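PDB 3BJ6: transcriptional regulator, MarR family from Silicibacter pomeroyi DSS-3, which probably binds DNA through a winged helix-turn-helix of the MarR family and so regulates transcription. Local coordinates for the interface of chains A and B. Residues are numbered along the deposited sequence; one frame, centred on the assembly and turned at random. Chains: chain A/B, Transcriptional regulator, MarR family.

Contact 1: the interface of chains A and B. Residues chain A 11, 137, 140-141, 144; chain B 21, 122, 126.
B:Phe122 drives its ring against helix 128-151 of chain A, among A:Leu141, A:Phe144 and A:Ala140, in what is probably the dimerisation region of this MarR-family regulator. The side chains of B:Phe122 and A:Leu141 cross at about a right angle, and the CD2 methyl of A:Leu141 sits over the centre of one ring face, 3.6 Å from B:Phe122 CE2. Against A:Phe144 the roles change: the rim of the B:Phe122 ring is turned in, the two planes standing at 60° edge to face. B:Phe122 CB lies over the middle of the A:Phe144 face, while B:Phe122 CD1 reaches A:Phe144 CG at 3.6 Å. With chi1 170°, the B:Phe122 ring extends away from its own backbone N into chain A. A:Ala140 suits its place because a lone methyl lets two rings approach the helix, its CB lying 3.4 Å from B:Phe126 CZ and 3.7 Å from B:Phe122 CE1. A:Val137 CG2 lies over one B:Phe126 face, toward its rim and 3.8 Å from CD1, the side chains passing in opposite directions. A:Leu11 CD2 touches B:Phe122 CD2 at 3.8 Å. Replacing B:Phe122 with an alanine would probably open a gap against A:Leu141, A:Phe144 and A:Ala140 and leave the A:Leu141 methyl without its aromatic partner.

Contact 2: the interface of chains A and B. Residues chain A 21, 24-25, 28; chain B 142, 145, 148-149.
A:Leu21, A:Asn24, A:Ile25 and A:Ala28 follow one face of helix 18-35, which runs nearly parallel to helix 128-151 of chain B and in the same direction, so that they meet B:Thr142, B:Phe145, B:Leu148 and B:Ala149 in register. Helix against helix packing of this kind is typical of the MarR-family dimer, which the two chains probably form. B:Phe145 fills the middle. Its CG stands anti to the carbonyl carbon (chi1 -69°), laying the ring alongside A:Ile25, whose side chain points the same way. A:Ile25 CG1 rests on one ring face, offset toward the rim, 3.6 Å from B:Phe145 CD2. The CG1 methylene arm of isoleucine suits this position, since it can lie against an aromatic surface. A:Leu21 CD1 meets the same ring atom, B:Phe145 CD2, at 3.7 Å. Farther along, the small A:Ala28 lets the backbones come close: its CB is 3.6 Å from B:Phe145 O and 3.8 Å from B:Leu148 CB, and the methyl of B:Ala149 approaches its backbone N. A:Asn24 OD1 lies 3.0 Å from the carbonyl B:Thr142 O. As modelled these are two acceptors facing each other, a clash, so the amide orientation is doubtful; turned over, it would present its NH2 instead. B:Thr142 OG1 lies 3.6 Å from A:Leu21 CB, a polar atom beside an apolar one.

Contact 3: the interface of chains A and B. Residues chain A 123, 128, 131-132; chain B 4, 7, 10.
This is a small, largely polar patch in the probable dimer interface of the MarR-family regulator, where B:Glu7 and B:Gln10 of the N-terminal helix 5-16 of one chain reach A:Ser128 and A:Thr132 at the start of helix 128-151 of the other, helping to clasp the two subunits. B:Gln10 leaves its backbone with CG anti to N (chi1 -174°) and continues extended, a long arm ending in an amide. That amide donates from NE2 to the A:Thr132 hydroxyl, OG1, at 3.2 Å; the bond is fairly straight, 158° at the hydrogen, and the acceptor lies close to the amide plane. The same OG1 gives its own hydrogen to the backbone carbonyl A:Ser128 O at 3.0 Å, which engages the hydroxyl hydrogen within chain A and leaves the oxygen as acceptor for B:Gln10. A valine in place of A:Thr132 would probably leave the B:Gln10 amide without this acceptor and free to turn. B:Glu7 brings its carboxylate OE1 to 3.3 Å from A:Ser128 CB, near the N-terminal end of a helix, whose dipole may favour the negative charge. A:Leu131 CD1 lies 3.8 Å from the same oxygen. Beyond it the bent side chain of selenomethionine B:Met4 sets its terminal methyl CE 3.5 Å from A:Ser123 CB.

Contact 4: the interface of chains A and B. Residues chain A 8, 11-12, 145; chain B 116, 119, 123.
With chi1 -78° and chi2 -168°, B:Leu119 spreads its two methyls toward helix 5-16 of chain A, while A:Tyr12, its ring carbon CG opposite the backbone N (chi1 -177°), turns toward B:Met116. The fork of B:Leu119 divides the work. CD1 enters beside the helix backbone, 3.7 Å from A:Tyr12 N and 3.8 Å from A:Thr8 O, and CD2 meets A:Leu11 CD2 at 3.9 Å, with A:Phe145 CZ a little farther off. A branched leucine suits the spot because one side chain can touch helix 5-16 and helix 128-151 together. Selenomethionine B:Met116 is bent, and its side chain crosses A:Tyr12 at about a right angle, bringing the CE methyl to 3.6 Å from A:Tyr12 CD1. Its flexible chain brings the methyl above the ring plane near the CD1 side, while the selenium lies 3.9 Å from A:Tyr12 CB. A:Thr8 contributes its methyl, CG2, which packs 3.8 Å from the carbonyl B:Met116 O. B:Ser123 OG donates to B:Leu119 O at 2.8 Å, a bond within one turn of its own helix, which holds the hydroxyl oxygen where it also touches the A:Leu11 CD2 methyl. The site lies where the N-terminal helix 5-16 of chain A packs across the last turns of helix 102-123 of chain B.

Contact 1: the interface of chains A and B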
ATOM      1  N   LEU A  11      -4.086 -15.757   3.553  1.00 16.10           N
ATOM      2  CA  LEU A  11      -3.168 -14.941   2.763  1.00 15.41           C
ATOM      3  C   LEU A  11      -3.929 -13.767   2.150  1.00 15.35           C
ATOM      4  O   LEU A  11      -3.428 -12.633   2.138  1.00 15.41           O
ATOM      5  CB  LEU A  11      -2.480 -15.778   1.667  1.00 14.90           C
ATOM      6  CG  LEU A  11      -1.476 -15.007   0.767  1.00 15.17           C
ATOM      7  CD1 LEU A  11      -0.382 -14.373   1.642  1.00 15.67           C
ATOM      8  CD2 LEU A  11      -0.861 -15.930  -0.257  1.00 14.42           C
ATOM      9  N   VAL A 137       8.347 -13.386   2.176  1.00 17.65           N
ATOM     10  CA  VAL A 137       7.012 -13.458   1.559  1.00 17.48           C
ATOM     11  C   VAL A 137       6.597 -12.085   1.004  1.00 18.04           C
ATOM     12  O   VAL A 137       6.086 -12.007  -0.111  1.00 18.03           O
ATOM     13  CB  VAL A 137       5.962 -14.056   2.538  1.00 17.75           C
ATOM     14  CG1 VAL A 137       4.540 -14.055   1.910  1.00 16.12           C
ATOM     15  CG2 VAL A 137       6.377 -15.483   2.936  1.00 15.28           C
ATOM     16  N   ALA A 140       8.529 -11.673  -2.220  1.00 17.49           N
ATOM     17  CA  ALA A 140       8.026 -12.670  -3.170  1.00 17.59           C
ATOM     18  C   ALA A 140       6.647 -12.303  -3.697  1.00 17.01           C
ATOM     19  O   ALA A 140       6.403 -12.416  -4.885  1.00 17.63           O
ATOM     20  CB  ALA A 140       8.011 -14.082  -2.537  1.00 17.10           C
ATOM     21  N   LEU A 141       5.751 -11.829  -2.827  1.00 17.69           N
ATOM     22  CA  LEU A 141       4.462 -11.317  -3.277  1.00 17.58           C
ATOM     23  C   LEU A 141       4.574 -10.140  -4.221  1.00 17.77           C
ATOM     24  O   LEU A 141       3.829 -10.065  -5.196  1.00 18.40           O
ATOM     25  CB  LEU A 141       3.570 -10.884  -2.102  1.00 16.96           C
ATOM     26  CG  LEU A 141       2.836 -11.995  -1.334  1.00 17.79           C
ATOM     27  CD1 LEU A 141       2.215 -11.359  -0.114  1.00 17.16           C
ATOM     28  CD2 LEU A 141       1.770 -12.728  -2.203  1.00 14.91           C
ATOM     29  N   PHE A 144       5.475 -11.576  -7.466  1.00 16.70           N
ATOM     30  CA  PHE A 144       4.396 -12.403  -7.963  1.00 16.62           C
ATOM     31  C   PHE A 144       3.310 -11.549  -8.657  1.00 16.15           C
ATOM     32  O   PHE A 144       2.874 -11.851  -9.761  1.00 15.01           O
ATOM     33  CB  PHE A 144       3.817 -13.240  -6.803  1.00 16.05           C
ATOM     34  CG  PHE A 144       2.652 -14.073  -7.205  1.00 19.03           C
ATOM     35  CD1 PHE A 144       2.835 -15.260  -7.930  1.00 20.84           C
ATOM     36  CD2 PHE A 144       1.366 -13.670  -6.897  1.00 20.38           C
ATOM     37  CE1 PHE A 144       1.722 -16.026  -8.311  1.00 22.86           C
ATOM     38  CE2 PHE A 144       0.278 -14.437  -7.273  1.00 20.82           C
ATOM     39  CZ  PHE A 144       0.455 -15.592  -7.978  1.00 19.92           C
TER
ATOM     40  N   LEU B  21       4.167  -3.005  -3.694  1.00 17.76           N
ATOM     41  CA  LEU B  21       3.252  -4.146  -3.542  1.00 17.59           C
ATOM     42  C   LEU B  21       1.784  -3.769  -3.842  1.00 17.98           C
ATOM     43  O   LEU B  21       1.088  -4.461  -4.590  1.00 17.86           O
ATOM     44  CB  LEU B  21       3.349  -4.745  -2.137  1.00 17.60           C
ATOM     45  CG  LEU B  21       2.408  -5.942  -1.826  1.00 17.24           C
ATOM     46  CD1 LEU B  21       2.516  -7.098  -2.827  1.00 16.18           C
ATOM     47  CD2 LEU B  21       2.641  -6.468  -0.405  1.00 16.99           C
ATOM     48  N   PHE B 122       0.846 -19.232  -5.728  1.00 18.79           N
ATOM     49  CA  PHE B 122       1.891 -18.530  -5.020  1.00 18.06           C
ATOM     50  C   PHE B 122       2.259 -19.305  -3.749  1.00 18.22           C
ATOM     51  O   PHE B 122       3.442 -19.519  -3.458  1.00 18.71           O
ATOM     52  CB  PHE B 122       1.463 -17.098  -4.659  1.00 17.68           C
ATOM     53  CG  PHE B 122       2.439 -16.422  -3.719  1.00 17.87           C
ATOM     54  CD1 PHE B 122       3.586 -15.803  -4.226  1.00 18.64           C
ATOM     55  CD2 PHE B 122       2.257 -16.464  -2.340  1.00 18.15           C
ATOM     56  CE1 PHE B 122       4.535 -15.206  -3.382  1.00 17.19           C
ATOM     57  CE2 PHE B 122       3.228 -15.882  -1.456  1.00 17.71           C
ATOM     58  CZ  PHE B 122       4.356 -15.251  -1.998  1.00 19.12           C
ATOM     59  N   PHE B 126       5.912 -21.860  -0.570  1.00 18.95           N
ATOM     60  CA  PHE B 126       6.250 -21.536   0.830  1.00 18.89           C
ATOM     61  C   PHE B 126       5.629 -22.574   1.749  1.00 18.62           C
ATOM     62  O   PHE B 126       4.657 -23.231   1.345  1.00 17.93           O
ATOM     63  CB  PHE B 126       5.731 -20.115   1.208  1.00 18.79           C
ATOM     64  CG  PHE B 126       6.397 -19.035   0.420  1.00 19.91           C
ATOM     65  CD1 PHE B 126       7.584 -18.469   0.862  1.00 23.33           C
ATOM     66  CD2 PHE B 126       5.898 -18.665  -0.824  1.00 21.70           C
ATOM     67  CE1 PHE B 126       8.238 -17.477   0.098  1.00 24.27           C
ATOM     68  CE2 PHE B 126       6.566 -17.716  -1.600  1.00 22.99           C
ATOM     69  CZ  PHE B 126       7.735 -17.127  -1.127  1.00 22.72           C
TER

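Contact 2: the interface of chains A and B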
ATOM      1  N   LEU A  21      -2.355  -0.754   5.788  1.00 15.70           N
ATOM      2  CA  LEU A  21      -0.954  -0.690   6.230  1.00 16.21           C
ATOM      3  C   LEU A  21      -0.197   0.503   5.647  1.00 16.73           C
ATOM      4  O   LEU A  21       0.467   1.239   6.379  1.00 17.11           O
ATOM      5  CB  LEU A  21      -0.209  -1.978   5.925  1.00 16.08           C
ATOM      6  CG  LEU A  21       1.291  -2.081   6.286  1.00 17.37           C
ATOM      7  CD1 LEU A  21       1.574  -1.829   7.764  1.00 16.77           C
ATOM      8  CD2 LEU A  21       1.863  -3.456   5.856  1.00 16.50           C
ATOM      9  N   ASN A  24      -1.337   3.655   7.267  1.00 19.16           N
ATOM     10  CA  ASN A  24      -0.841   3.734   8.663  1.00 18.71           C
ATOM     11  C   ASN A  24       0.670   4.033   8.746  1.00 19.43           C
ATOM     12  O   ASN A  24       1.108   4.819   9.607  1.00 19.98           O
ATOM     13  CB  ASN A  24      -1.127   2.452   9.445  1.00 17.98           C
ATOM     14  CG  ASN A  24      -2.628   2.180   9.663  1.00 18.56           C
ATOM     15  OD1 ASN A  24      -2.997   1.095  10.084  1.00 23.09           O
ATOM     16  ND2 ASN A  24      -3.467   3.121   9.347  1.00 12.98           N
ATOM     17  N   ILE A  25       1.450   3.399   7.877  1.00 18.23           N
ATOM     18  CA  ILE A  25       2.878   3.704   7.756  1.00 18.57           C
ATOM     19  C   ILE A  25       3.041   5.212   7.510  1.00 18.82           C
ATOM     20  O   ILE A  25       3.781   5.864   8.211  1.00 18.58           O
ATOM     21  CB  ILE A  25       3.521   2.939   6.578  1.00 18.61           C
ATOM     22  CG1 ILE A  25       3.571   1.432   6.854  1.00 18.70           C
ATOM     23  CG2 ILE A  25       4.961   3.467   6.240  1.00 19.02           C
ATOM     24  CD1 ILE A  25       3.903   0.611   5.564  1.00 16.68           C
ATOM     25  N   ALA A  28       2.083   7.217  10.610  1.00 17.23           N
ATOM     26  CA  ALA A  28       3.102   7.007  11.658  1.00 17.61           C
ATOM     27  C   ALA A  28       4.401   7.747  11.330  1.00 17.96           C
ATOM     28  O   ALA A  28       4.980   8.420  12.194  1.00 18.14           O
ATOM     29  CB  ALA A  28       3.409   5.518  11.824  1.00 17.20           C
TER
ATOM     30  N   THR B 142       0.340  -3.488  10.835  1.00 17.95           N
ATOM     31  CA  THR B 142      -0.798  -2.581  10.568  1.00 18.60           C
ATOM     32  C   THR B 142      -1.231  -1.913  11.879  1.00 18.80           C
ATOM     33  O   THR B 142      -1.379  -0.691  11.945  1.00 19.46           O
ATOM     34  CB  THR B 142      -1.944  -3.332   9.890  1.00 18.68           C
ATOM     35  OG1 THR B 142      -1.425  -3.949   8.698  1.00 21.25           O
ATOM     36  CG2 THR B 142      -3.106  -2.361   9.493  1.00 17.34           C
ATOM     37  N   PHE B 145       1.707   0.528  13.398  1.00 18.07           N
ATOM     38  CA  PHE B 145       1.739   1.859  12.792  1.00 18.33           C
ATOM     39  C   PHE B 145       0.464   2.687  13.101  1.00 18.88           C
ATOM     40  O   PHE B 145       0.539   3.900  13.308  1.00 18.30           O
ATOM     41  CB  PHE B 145       1.998   1.752  11.281  1.00 17.86           C
ATOM     42  CG  PHE B 145       3.392   1.274  10.941  1.00 17.96           C
ATOM     43  CD1 PHE B 145       4.506   1.996  11.348  1.00 19.61           C
ATOM     44  CD2 PHE B 145       3.575   0.119  10.204  1.00 17.30           C
ATOM     45  CE1 PHE B 145       5.814   1.550  11.016  1.00 21.83           C
ATOM     46  CE2 PHE B 145       4.839  -0.331   9.859  1.00 18.74           C
ATOM     47  CZ  PHE B 145       5.969   0.373  10.264  1.00 19.93           C
ATOM     48  N   LEU B 148       1.086   4.100  16.515  1.00 22.72           N
ATOM     49  CA  LEU B 148       2.045   5.211  16.440  1.00 23.34           C
ATOM     50  C   LEU B 148       1.389   6.463  15.915  1.00 23.98           C
ATOM     51  O   LEU B 148       1.671   7.558  16.407  1.00 24.14           O
ATOM     52  CB  LEU B 148       3.254   4.860  15.567  1.00 22.65           C
ATOM     53  CG  LEU B 148       4.322   3.902  16.090  1.00 23.04           C
ATOM     54  CD1 LEU B 148       5.381   3.690  15.030  1.00 20.97           C
ATOM     55  CD2 LEU B 148       4.974   4.377  17.421  1.00 23.31           C
ATOM     56  N   ALA B 149       0.546   6.307  14.894  1.00 25.46           N
ATOM     57  CA  ALA B 149      -0.132   7.443  14.269  1.00 28.54           C
ATOM     58  C   ALA B 149      -1.148   8.111  15.226  1.00 31.32           C
ATOM     59  O   ALA B 149      -1.292   9.334  15.208  1.00 31.56           O
ATOM     60  CB  ALA B 149      -0.802   7.046  12.982  1.00 27.02           C
TER

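Contact 3: the interface of chains A and B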
ATOM      1  N   SER A 123      10.039  -5.260  16.567  1.00 17.45           N
ATOM      2  CA  SER A 123      10.679  -6.558  16.277  1.00 17.65           C
ATOM      3  C   SER A 123      10.867  -7.416  17.531  1.00 18.45           C
ATOM      4  O   SER A 123      10.870  -8.646  17.449  1.00 18.49           O
ATOM      5  CB  SER A 123      12.029  -6.328  15.599  1.00 17.17           C
ATOM      6  OG  SER A 123      11.816  -5.675  14.363  1.00 18.30           O
ATOM      7  N   SER A 128      13.339 -13.715  15.091  1.00 16.51           N
ATOM      8  CA  SER A 128      13.951 -13.296  13.854  1.00 16.88           C
ATOM      9  C   SER A 128      13.469 -14.199  12.704  1.00 17.69           C
ATOM     10  O   SER A 128      13.424 -13.738  11.571  1.00 18.07           O
ATOM     11  CB  SER A 128      15.490 -13.317  13.940  1.00 16.95           C
ATOM     12  OG  SER A 128      15.966 -14.578  14.348  1.00 16.51           O
ATOM     13  N   LEU A 131      10.200 -12.720  11.418  1.00 16.09           N
ATOM     14  CA  LEU A 131      10.448 -11.498  10.647  1.00 16.66           C
ATOM     15  C   LEU A 131      11.099 -11.761   9.307  1.00 17.55           C
ATOM     16  O   LEU A 131      10.813 -11.071   8.331  1.00 17.43           O
ATOM     17  CB  LEU A 131      11.247 -10.468  11.449  1.00 16.10           C
ATOM     18  CG  LEU A 131      10.540 -10.022  12.735  1.00 16.90           C
ATOM     19  CD1 LEU A 131      11.492  -9.244  13.615  1.00 16.50           C
ATOM     20  CD2 LEU A 131       9.277  -9.182  12.412  1.00 19.50           C
ATOM     21  N   THR A 132      11.998 -12.744   9.270  1.00 17.81           N
ATOM     22  CA  THR A 132      12.619 -13.122   8.018  1.00 19.29           C
ATOM     23  C   THR A 132      11.580 -13.700   7.040  1.00 18.83           C
ATOM     24  O   THR A 132      11.625 -13.413   5.838  1.00 18.30           O
ATOM     25  CB  THR A 132      13.788 -14.098   8.283  1.00 19.67           C
ATOM     26  OG1 THR A 132      14.818 -13.350   8.955  1.00 22.63           O
ATOM     27  CG2 THR A 132      14.342 -14.641   6.990  1.00 21.22           C
TER
HETATM   28  N   MSE B   4      20.490  -4.988  16.734  1.00 30.44           N
HETATM   29  CA  MSE B   4      19.228  -5.105  15.993  1.00 29.20           C
HETATM   30  C   MSE B   4      19.288  -4.537  14.585  1.00 27.66           C
HETATM   31  O   MSE B   4      18.347  -4.703  13.828  1.00 27.27           O
HETATM   32  CB  MSE B   4      18.095  -4.435  16.767  1.00 29.54           C
HETATM   33  CG  MSE B   4      17.746  -5.197  18.022  1.00 30.54           C
HETATM   34 SE   MSE B   4      16.990  -6.930  17.574  0.60 36.64          SE
HETATM   35  CE  MSE B   4      15.384  -6.310  16.607  1.00 24.87           C
ATOM     36  N   GLU B   7      18.396  -6.755  11.558  1.00 20.31           N
ATOM     37  CA  GLU B   7      16.972  -7.074  11.530  1.00 21.22           C
ATOM     38  C   GLU B   7      16.081  -5.889  11.173  1.00 20.23           C
ATOM     39  O   GLU B   7      15.085  -6.076  10.477  1.00 20.72           O
ATOM     40  CB  GLU B   7      16.495  -7.689  12.863  1.00 21.41           C
ATOM     41  CG  GLU B   7      17.137  -9.050  13.169  1.00 23.22           C
ATOM     42  CD  GLU B   7      16.400  -9.760  14.289  1.00 26.24           C
ATOM     43  OE1 GLU B   7      15.198 -10.035  14.092  1.00 26.61           O
ATOM     44  OE2 GLU B   7      17.010 -10.035  15.357  1.00 25.27           O
ATOM     45  N   GLN B  10      16.475  -5.061   7.449  1.00 18.70           N
ATOM     46  CA  GLN B  10      15.692  -6.015   6.683  1.00 17.84           C
ATOM     47  C   GLN B  10      14.186  -5.693   6.760  1.00 17.26           C
ATOM     48  O   GLN B  10      13.497  -5.672   5.738  1.00 16.53           O
ATOM     49  CB  GLN B  10      15.963  -7.425   7.194  1.00 18.91           C
ATOM     50  CG  GLN B  10      15.283  -8.539   6.347  1.00 20.23           C
ATOM     51  CD  GLN B  10      15.633  -9.945   6.859  1.00 20.65           C
ATOM     52  OE1 GLN B  10      16.464 -10.620   6.287  1.00 25.04           O
ATOM     53  NE2 GLN B  10      14.999 -10.358   7.930  1.00 20.61           N
TER

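Contact 4: the interface of chains A and B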
ATOM      1  N   THR A   8      -5.350 -19.834   1.655  1.00 17.88           N
ATOM      2  CA  THR A   8      -5.515 -18.701   0.726  1.00 18.91           C
ATOM      3  C   THR A   8      -6.458 -17.631   1.301  1.00 18.68           C
ATOM      4  O   THR A   8      -6.296 -16.446   1.018  1.00 18.59           O
ATOM      5  CB  THR A   8      -5.964 -19.138  -0.709  1.00 19.37           C
ATOM      6  OG1 THR A   8      -7.210 -19.824  -0.624  1.00 20.53           O
ATOM      7  CG2 THR A   8      -4.962 -20.059  -1.319  1.00 17.61           C
ATOM      8  N   LEU A  11      -4.086 -15.757   3.553  1.00 16.10           N
ATOM      9  CA  LEU A  11      -3.168 -14.941   2.763  1.00 15.41           C
ATOM     10  C   LEU A  11      -3.929 -13.767   2.150  1.00 15.35           C
ATOM     11  O   LEU A  11      -3.428 -12.633   2.138  1.00 15.41           O
ATOM     12  CB  LEU A  11      -2.480 -15.778   1.667  1.00 14.90           C
ATOM     13  CG  LEU A  11      -1.476 -15.007   0.767  1.00 15.17           C
ATOM     14  CD1 LEU A  11      -0.382 -14.373   1.642  1.00 15.67           C
ATOM     15  CD2 LEU A  11      -0.861 -15.930  -0.257  1.00 14.42           C
ATOM     16  N   TYR A  12      -5.132 -14.034   1.636  1.00 15.03           N
ATOM     17  CA  TYR A  12      -5.958 -12.950   1.124  1.00 16.60           C
ATOM     18  C   TYR A  12      -6.211 -11.836   2.163  1.00 16.60           C
ATOM     19  O   TYR A  12      -6.105 -10.632   1.859  1.00 16.50           O
ATOM     20  CB  TYR A  12      -7.274 -13.485   0.552  1.00 16.56           C
ATOM     21  CG  TYR A  12      -8.163 -12.413  -0.066  1.00 16.10           C
ATOM     22  CD1 TYR A  12      -7.785 -11.748  -1.243  1.00 16.61           C
ATOM     23  CD2 TYR A  12      -9.399 -12.098   0.507  1.00 17.11           C
ATOM     24  CE1 TYR A  12      -8.623 -10.752  -1.821  1.00 15.76           C
ATOM     25  CE2 TYR A  12     -10.239 -11.114  -0.053  1.00 17.70           C
ATOM     26  CZ  TYR A  12      -9.849 -10.448  -1.229  1.00 18.03           C
ATOM     27  OH  TYR A  12     -10.659  -9.476  -1.792  1.00 16.48           O
ATOM     28  N   PHE A 145       2.892 -10.465  -7.992  1.00 16.54           N
ATOM     29  CA  PHE A 145       1.865  -9.600  -8.566  1.00 16.56           C
ATOM     30  C   PHE A 145       2.420  -8.777  -9.740  1.00 17.37           C
ATOM     31  O   PHE A 145       1.718  -8.564 -10.736  1.00 16.37           O
ATOM     32  CB  PHE A 145       1.280  -8.701  -7.470  1.00 16.59           C
ATOM     33  CG  PHE A 145       0.451  -9.453  -6.473  1.00 16.18           C
ATOM     34  CD1 PHE A 145      -0.650 -10.191  -6.892  1.00 18.83           C
ATOM     35  CD2 PHE A 145       0.758  -9.405  -5.120  1.00 16.45           C
ATOM     36  CE1 PHE A 145      -1.448 -10.898  -5.941  1.00 20.41           C
ATOM     37  CE2 PHE A 145      -0.004 -10.075  -4.183  1.00 16.68           C
ATOM     38  CZ  PHE A 145      -1.118 -10.816  -4.580  1.00 18.73           C
TER
HETATM   39  N   MSE B 116      -8.166 -16.659  -5.953  1.00 19.30           N
HETATM   40  CA  MSE B 116      -7.748 -17.639  -4.954  1.00 19.52           C
HETATM   41  C   MSE B 116      -6.912 -18.742  -5.563  1.00 19.49           C
HETATM   42  O   MSE B 116      -5.971 -19.248  -4.926  1.00 19.33           O
HETATM   43  CB  MSE B 116      -8.962 -18.201  -4.213  1.00 19.63           C
HETATM   44  CG  MSE B 116      -9.718 -17.110  -3.368  1.00 23.18           C
HETATM   45 SE   MSE B 116      -8.678 -16.070  -2.010  0.45 25.47          SE
HETATM   46  CE  MSE B 116      -7.846 -14.748  -3.226  1.00 28.71           C
ATOM     47  N   LEU B 119      -3.530 -17.211  -5.734  1.00 19.68           N
ATOM     48  CA  LEU B 119      -2.914 -17.205  -4.393  1.00 20.43           C
ATOM     49  C   LEU B 119      -2.455 -18.603  -3.977  1.00 20.25           C
ATOM     50  O   LEU B 119      -1.410 -18.746  -3.325  1.00 20.16           O
ATOM     51  CB  LEU B 119      -3.859 -16.635  -3.337  1.00 20.06           C
ATOM     52  CG  LEU B 119      -3.988 -15.111  -3.313  1.00 21.71           C
ATOM     53  CD1 LEU B 119      -4.730 -14.749  -2.014  1.00 21.01           C
ATOM     54  CD2 LEU B 119      -2.593 -14.432  -3.380  1.00 20.59           C
ATOM     55  N   SER B 123       1.247 -19.721  -2.994  1.00 17.79           N
ATOM     56  CA  SER B 123       1.453 -20.353  -1.678  1.00 18.24           C
ATOM     57  C   SER B 123       2.234 -21.677  -1.748  1.00 18.76           C
ATOM     58  O   SER B 123       2.915 -22.063  -0.771  1.00 18.11           O
ATOM     59  CB  SER B 123       0.104 -20.604  -0.989  1.00 17.81           C
ATOM     60  OG  SER B 123      -0.559 -19.388  -0.724  1.00 19.01           O
TER

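Contacts 1 and 4 form one continuous region, their C-alpha centres about 8 Å apart and A:Leu11 common to both. Contact 3 lies about 18 Å from contact 1 and contact 2, and contact 4 about 24 Å from contact 2. Helix 128-151 joins all four; helix 5-16 meets it in contact 3 and helix 102-123 in contact 4. As the two-fold implies, opposite chains supply A:Ser123 and B:Ser123 to contacts 3 and 4, B:Leu21 and A:Leu21 to 1 and 2, B:Phe145 and A:Phe145 to 2 and 4. Terminal helices thus interlock repeatedly, which would probably hold the two DNA-binding lobes in a defined relation.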